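Local coordinates for LPG0439 HIT-related domain-containing protein (Legionella pneumophila subsp. pneumophila, PDB 5L0L) that is of unknown function but carries a HIT-related domain, consistent with a role in binding or processing phosphate-containing compounds, at residues Lys2-His8 and Val115-Glu121; Ser100-Asn105 and Leu158-Asn162. All blocks are in the same frame, centred on the assembly; numbering follows the deposited sequence.

In the fold
From the N terminus, the chain first lays down strand 3-5, then builds most of the six-stranded antiparallel sheet and helix 73-92 before residues 100-105 leave strand 96-101, outermost within this chain. Contact 1 is closed shortly afterwards, when strand 115-118 returns beside strand 3-5 in a separate three-stranded sheet. The loop of contact 2 opens inside that of contact 1 and closes later, at residues 158-162 beyond strand 128-134, so the two cross rather than nest. Their centres lie about 16 Å apart and both border the second subunit: contact 1 ties the N-terminal strand to the small sheet, contact 2 the end of the main sheet to a long loop.

Contact 1 of 2, residues Lys2-His8 and Val115-Glu121; sequences KKEFLKH and VTLIGSE
Over one face of the His-8 imidazole lies Glu-121, with its CA and its carboxylate on the same side. OE2 comes over that face near the CD2 corner, 3.1 Å from His-8 CD2, and not as an in-plane hydrogen bond; the carboxylate plane is turned 65° from the ring. The bend of the Glu-121 chain at chi2 (-89°) carries the carboxylate back to the imidazole, which also makes an edge-to-face pair with Tyr-10. The Phe-5 ring is approached obliquely: CD1 comes 3.5 Å from Ile-118 CB, and the two side chains lie side by side, pointing the same way. Pro-70 touches this ring too, and Ile-96 of the second subunit packs on Ile-118.

Along strand 3-5 and strand 115-118 the backbones run parallel, the former adding an outer strand to the latter. Thr-116 N donates to Lys-2 O (2.8 Å), Glu-4 N to Thr-116 O (2.8 Å), Ile-118 N to Glu-4 O (2.7 Å) and Leu-6 N to Ile-118 O (2.8 Å), the alternating pattern of a parallel pair. Lys-3, Phe-5, Thr-116 and Ile-118 share one face of the sheet; Glu-4 and Leu-117 lie on the other, where Glu-4 CG rests against Val-115 CG1. Past the last bond, chi1 of Leu-6 (-170°) turns the branch toward 119-121, and chi2 then lays Leu-6 CD2 3.4 Å from Ser-120 C.

Lys-2 O is shared: besides its N-H partner and the CA-H of Val-115, it receives a proton from a water that in turn accepts from Thr-116 OG1. The strand pairing thus rests on main-chain groups, whereas at the far end the Glu-121 carboxylate would probably stabilise positive charge on His-8, by proximity rather than through a hydrogen bond.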
# COMPACT_ATOMS: atom_id res chain seq x y z
N LYS A 2 7.56 -20.81 12.61
CA LYS A 2 6.16 -20.41 12.51
C LYS A 2 5.81 -19.98 11.08
O LYS A 2 4.69 -20.20 10.65
CB LYS A 2 5.84 -19.27 13.49
CG LYS A 2 5.92 -19.66 14.96
CD LYS A 2 4.74 -20.50 15.46
CE LYS A 2 3.41 -19.75 15.35
NZ LYS A 2 2.24 -20.52 15.87
N LYS A 3 6.76 -19.38 10.37
CA LYS A 3 6.57 -18.95 8.97
C LYS A 3 7.42 -19.79 8.01
O LYS A 3 8.63 -19.83 8.17
CB LYS A 3 6.97 -17.48 8.84
CG LYS A 3 6.66 -16.86 7.50
CD LYS A 3 6.74 -15.34 7.54
CE LYS A 3 8.13 -14.84 7.28
NZ LYS A 3 8.10 -13.41 6.88
N GLU A 4 6.79 -20.47 7.05
CA GLU A 4 7.49 -21.36 6.11
C GLU A 4 7.20 -20.97 4.67
O GLU A 4 6.10 -20.47 4.36
CB GLU A 4 7.09 -22.83 6.29
CG GLU A 4 7.44 -23.46 7.66
CD GLU A 4 8.91 -23.85 7.86
OE1 GLU A 4 9.58 -24.39 6.94
OE2 GLU A 4 9.42 -23.64 9.01
N PHE A 5 8.18 -21.22 3.81
CA PHE A 5 8.05 -20.97 2.38
C PHE A 5 7.91 -22.26 1.60
O PHE A 5 8.72 -23.19 1.77
CB PHE A 5 9.26 -20.20 1.89
CG PHE A 5 9.33 -18.82 2.45
CD1 PHE A 5 8.67 -17.77 1.84
CD2 PHE A 5 10.05 -18.57 3.62
CE1 PHE A 5 8.74 -16.48 2.35
CE2 PHE A 5 10.11 -17.28 4.16
CZ PHE A 5 9.46 -16.23 3.52
N LEU A 6 6.91 -22.32 0.73
CA LEU A 6 6.74 -23.47 -0.15
C LEU A 6 7.95 -23.65 -1.06
O LEU A 6 8.51 -22.67 -1.58
CB LEU A 6 5.48 -23.31 -1.02
CG LEU A 6 5.04 -24.55 -1.82
CD1 LEU A 6 4.41 -25.60 -0.92
CD2 LEU A 6 4.09 -24.16 -2.94
N LYS A 7 8.38 -24.90 -1.22
CA LYS A 7 9.40 -25.26 -2.23
C LYS A 7 8.67 -25.97 -3.34
O LYS A 7 8.06 -27.01 -3.10
CB LYS A 7 10.49 -26.16 -1.64
CG LYS A 7 11.68 -25.44 -1.01
CD LYS A 7 11.36 -24.92 0.38
CE LYS A 7 12.36 -23.86 0.87
NZ LYS A 7 11.89 -23.23 2.14
N HIS A 8 8.71 -25.40 -4.54
CA HIS A 8 7.92 -25.87 -5.67
C HIS A 8 8.44 -25.36 -7.02
O HIS A 8 8.95 -24.24 -7.12
CB HIS A 8 6.45 -25.47 -5.49
CG HIS A 8 5.53 -26.12 -6.47
ND1 HIS A 8 5.11 -25.50 -7.63
CD2 HIS A 8 4.98 -27.36 -6.49
CE1 HIS A 8 4.32 -26.32 -8.31
NE2 HIS A 8 4.23 -27.45 -7.63
N VAL A 115 1.38 -23.03 11.69
CA VAL A 115 2.34 -22.64 10.68
C VAL A 115 1.64 -21.80 9.58
O VAL A 115 0.56 -22.16 9.09
CB VAL A 115 3.03 -23.87 10.05
CG1 VAL A 115 3.92 -23.48 8.88
CG2 VAL A 115 3.84 -24.64 11.10
N THR A 116 2.28 -20.68 9.24
CA THR A 116 1.87 -19.82 8.14
C THR A 116 2.74 -20.22 6.93
O THR A 116 3.98 -20.18 7.01
CB THR A 116 2.09 -18.34 8.50
OG1 THR A 116 1.26 -17.97 9.61
CG2 THR A 116 1.77 -17.45 7.32
N LEU A 117 2.10 -20.62 5.83
CA LEU A 117 2.79 -21.09 4.65
C LEU A 117 2.73 -20.01 3.55
O LEU A 117 1.64 -19.49 3.29
CB LEU A 117 2.12 -22.35 4.14
CG LEU A 117 2.73 -23.03 2.90
CD1 LEU A 117 4.19 -23.40 3.18
CD2 LEU A 117 1.92 -24.23 2.46
N ILE A 118 3.88 -19.69 2.96
CA ILE A 118 4.01 -18.64 1.93
C ILE A 118 4.26 -19.35 0.61
O ILE A 118 5.31 -20.00 0.44
CB ILE A 118 5.20 -17.71 2.22
CG1 ILE A 118 5.12 -17.12 3.63
CG2 ILE A 118 5.33 -16.60 1.15
CD1 ILE A 118 3.87 -16.36 3.90
N GLY A 119 3.31 -19.23 -0.30
CA GLY A 119 3.34 -19.89 -1.58
C GLY A 119 2.33 -21.02 -1.63
O GLY A 119 2.05 -21.64 -0.62
N SER A 120 1.78 -21.25 -2.82
CA SER A 120 0.90 -22.39 -3.07
C SER A 120 1.25 -23.00 -4.43
O SER A 120 1.93 -22.38 -5.24
CB SER A 120 -0.59 -21.99 -3.07
OG SER A 120 -0.93 -21.20 -4.21
N GLU A 121 0.73 -24.20 -4.65
CA GLU A 121 0.93 -24.96 -5.89
C GLU A 121 0.35 -24.18 -7.08
O GLU A 121 0.96 -24.13 -8.14
CB GLU A 121 0.24 -26.34 -5.82
CG GLU A 121 0.55 -27.22 -4.60
CD GLU A 121 1.76 -28.13 -4.80
OE1 GLU A 121 1.63 -29.18 -5.47
OE2 GLU A 121 2.83 -27.81 -4.24
O HOH W 1 2.34 -18.73 12.03

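Contact 2 of 2, residues Ser100-Asn105 and Leu158-Asn162; sequences SQLGNN and LIAKN. With SO4 (sulfate ion), chain C.
Asn-105 reaches across to the loop 158-162 with its amide oxygen: OD1 accepts the backbone N-H of Lys-161 at 2.8 Å in an almost straight bond (173° at the hydrogen), the donor standing 33° out of the carbonyl plane. A water 2.7 Å from Asn-105 OD1 is a likely second donor, and itself accepts from Asn-162 N. The extended Lys-161 chain runs across one face of the amide, CG 3.7 Å from Asn-105 OD1 and CE over ND2; its ammonium end has a long, weak ion pair with Glu-123.

At the other end the meeting is apolar. Leu-158 brings CD1 to 3.8 Å from Leu-102 CD1, the two side chains crossing at a slant, and the same methyl group touches Ser-100 CB.

The turn 102-105 cradles a sulfate, probably from the crystallisation liquor. Gly-103 N donates to its O3 (2.8 Å) and Asn-105 N to its O2 (2.8 Å), while NE2 of both His-128 and His-130 complete the grip. These histidines, an alternating pair on strand 128-134, probably correspond to the first two of the HIT motif. Backbone amides facing them recall the phosphate site of HIT hydrolases, so the anion plausibly marks where a substrate phosphate would bind. The turn depends on Gly-103, whose positive phi (86°) swings the chain out of strand 96-101 into the 3-10 segment that starts at Asn-104.

Further out, Leu-158 O is held by Arg-50, and the Leu-158 side chain also packs on His-130 and Trp-132. At the subunit boundary, the hydroxyl of Ser-100, on the side of Leu-158, hydrogen-bonds its counterpart, Ser-100 OG of the second subunit, where antiparallel pairing carries the sheet across the dimer.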
# COMPACT_ATOMS: atom_id res chain seq x y z
N SER A 100 -2.61 -1.42 -2.20
CA SER A 100 -2.43 -2.40 -1.12
C SER A 100 -1.40 -3.45 -1.53
O SER A 100 -1.47 -4.00 -2.65
CB SER A 100 -3.73 -3.15 -0.79
OG SER A 100 -4.78 -2.34 -0.29
N GLN A 101 -0.47 -3.75 -0.61
CA GLN A 101 0.36 -4.96 -0.69
C GLN A 101 -0.21 -5.98 0.29
O GLN A 101 -0.28 -5.74 1.52
CB GLN A 101 1.80 -4.65 -0.33
CG GLN A 101 2.69 -5.91 -0.29
CD GLN A 101 4.16 -5.59 -0.16
OE1 GLN A 101 4.83 -6.08 0.79
NE2 GLN A 101 4.63 -4.70 -0.94
N LEU A 102 -0.70 -7.09 -0.25
CA LEU A 102 -1.44 -8.07 0.55
C LEU A 102 -0.77 -9.43 0.42
O LEU A 102 -0.01 -9.82 1.30
CB LEU A 102 -2.93 -8.09 0.17
CG LEU A 102 -3.70 -6.79 0.32
CD1 LEU A 102 -5.19 -7.00 -0.00
CD2 LEU A 102 -3.59 -6.14 1.69
N GLY A 103 -1.04 -10.14 -0.66
CA GLY A 103 -0.54 -11.51 -0.82
C GLY A 103 -1.42 -12.60 -0.22
O GLY A 103 -0.95 -13.76 -0.13
N ASN A 104 -2.67 -12.30 0.15
CA ASN A 104 -3.52 -13.29 0.81
C ASN A 104 -3.74 -14.55 -0.04
O ASN A 104 -3.86 -15.67 0.50
CB ASN A 104 -4.88 -12.72 1.12
CG ASN A 104 -4.82 -11.56 2.10
OD1 ASN A 104 -4.09 -11.60 3.10
ND2 ASN A 104 -5.54 -10.51 1.77
N ASN A 105 -3.79 -14.36 -1.36
CA ASN A 105 -4.07 -15.49 -2.24
C ASN A 105 -2.91 -16.46 -2.43
O ASN A 105 -3.09 -17.45 -3.12
CB ASN A 105 -4.58 -14.99 -3.59
CG ASN A 105 -5.92 -14.32 -3.48
OD1 ASN A 105 -6.67 -14.55 -2.52
ND2 ASN A 105 -6.25 -13.50 -4.46
N LEU A 158 -10.62 -6.07 -2.78
CA LEU A 158 -9.75 -6.63 -3.82
C LEU A 158 -10.02 -8.11 -4.14
O LEU A 158 -9.50 -8.61 -5.14
CB LEU A 158 -8.26 -6.41 -3.50
CG LEU A 158 -7.85 -4.94 -3.48
CD1 LEU A 158 -6.47 -4.79 -2.87
CD2 LEU A 158 -7.88 -4.26 -4.86
N ILE A 159 -10.83 -8.76 -3.30
CA ILE A 159 -11.37 -10.10 -3.49
C ILE A 159 -10.32 -11.13 -3.10
O ILE A 159 -9.35 -11.33 -3.82
CB ILE A 159 -11.86 -10.44 -4.93
CG1 ILE A 159 -12.75 -9.38 -5.53
CG2 ILE A 159 -12.64 -11.78 -4.91
CD1 ILE A 159 -13.97 -9.00 -4.72
N ALA A 160 -10.48 -11.75 -1.94
CA ALA A 160 -9.62 -12.85 -1.52
C ALA A 160 -10.26 -14.16 -1.99
O ALA A 160 -11.48 -14.29 -1.95
CB ALA A 160 -9.50 -12.84 0.01
N LYS A 161 -9.46 -15.11 -2.45
CA LYS A 161 -9.98 -16.46 -2.82
C LYS A 161 -10.60 -17.18 -1.63
O LYS A 161 -11.62 -17.84 -1.76
CB LYS A 161 -8.86 -17.32 -3.40
CG LYS A 161 -8.51 -16.89 -4.79
CD LYS A 161 -7.37 -17.68 -5.42
CE LYS A 161 -6.92 -16.92 -6.66
NZ LYS A 161 -6.30 -17.79 -7.70
N ASN A 162 -9.95 -17.05 -0.48
CA ASN A 162 -10.42 -17.63 0.78
C ASN A 162 -11.30 -16.59 1.52
O ASN A 162 -10.85 -15.50 1.88
CB ASN A 162 -9.19 -18.03 1.60
CG ASN A 162 -9.51 -18.85 2.83
OD1 ASN A 162 -10.67 -19.11 3.14
ND2 ASN A 162 -8.46 -19.25 3.56
S SO4 C . -3.13 -10.95 -3.59
O1 SO4 C . -2.61 -11.19 -4.97
O2 SO4 C . -2.94 -12.25 -2.96
O3 SO4 C . -2.27 -9.84 -3.18
O4 SO4 C . -4.51 -10.65 -3.99
O HOH W 2 -7.24 -15.87 -0.18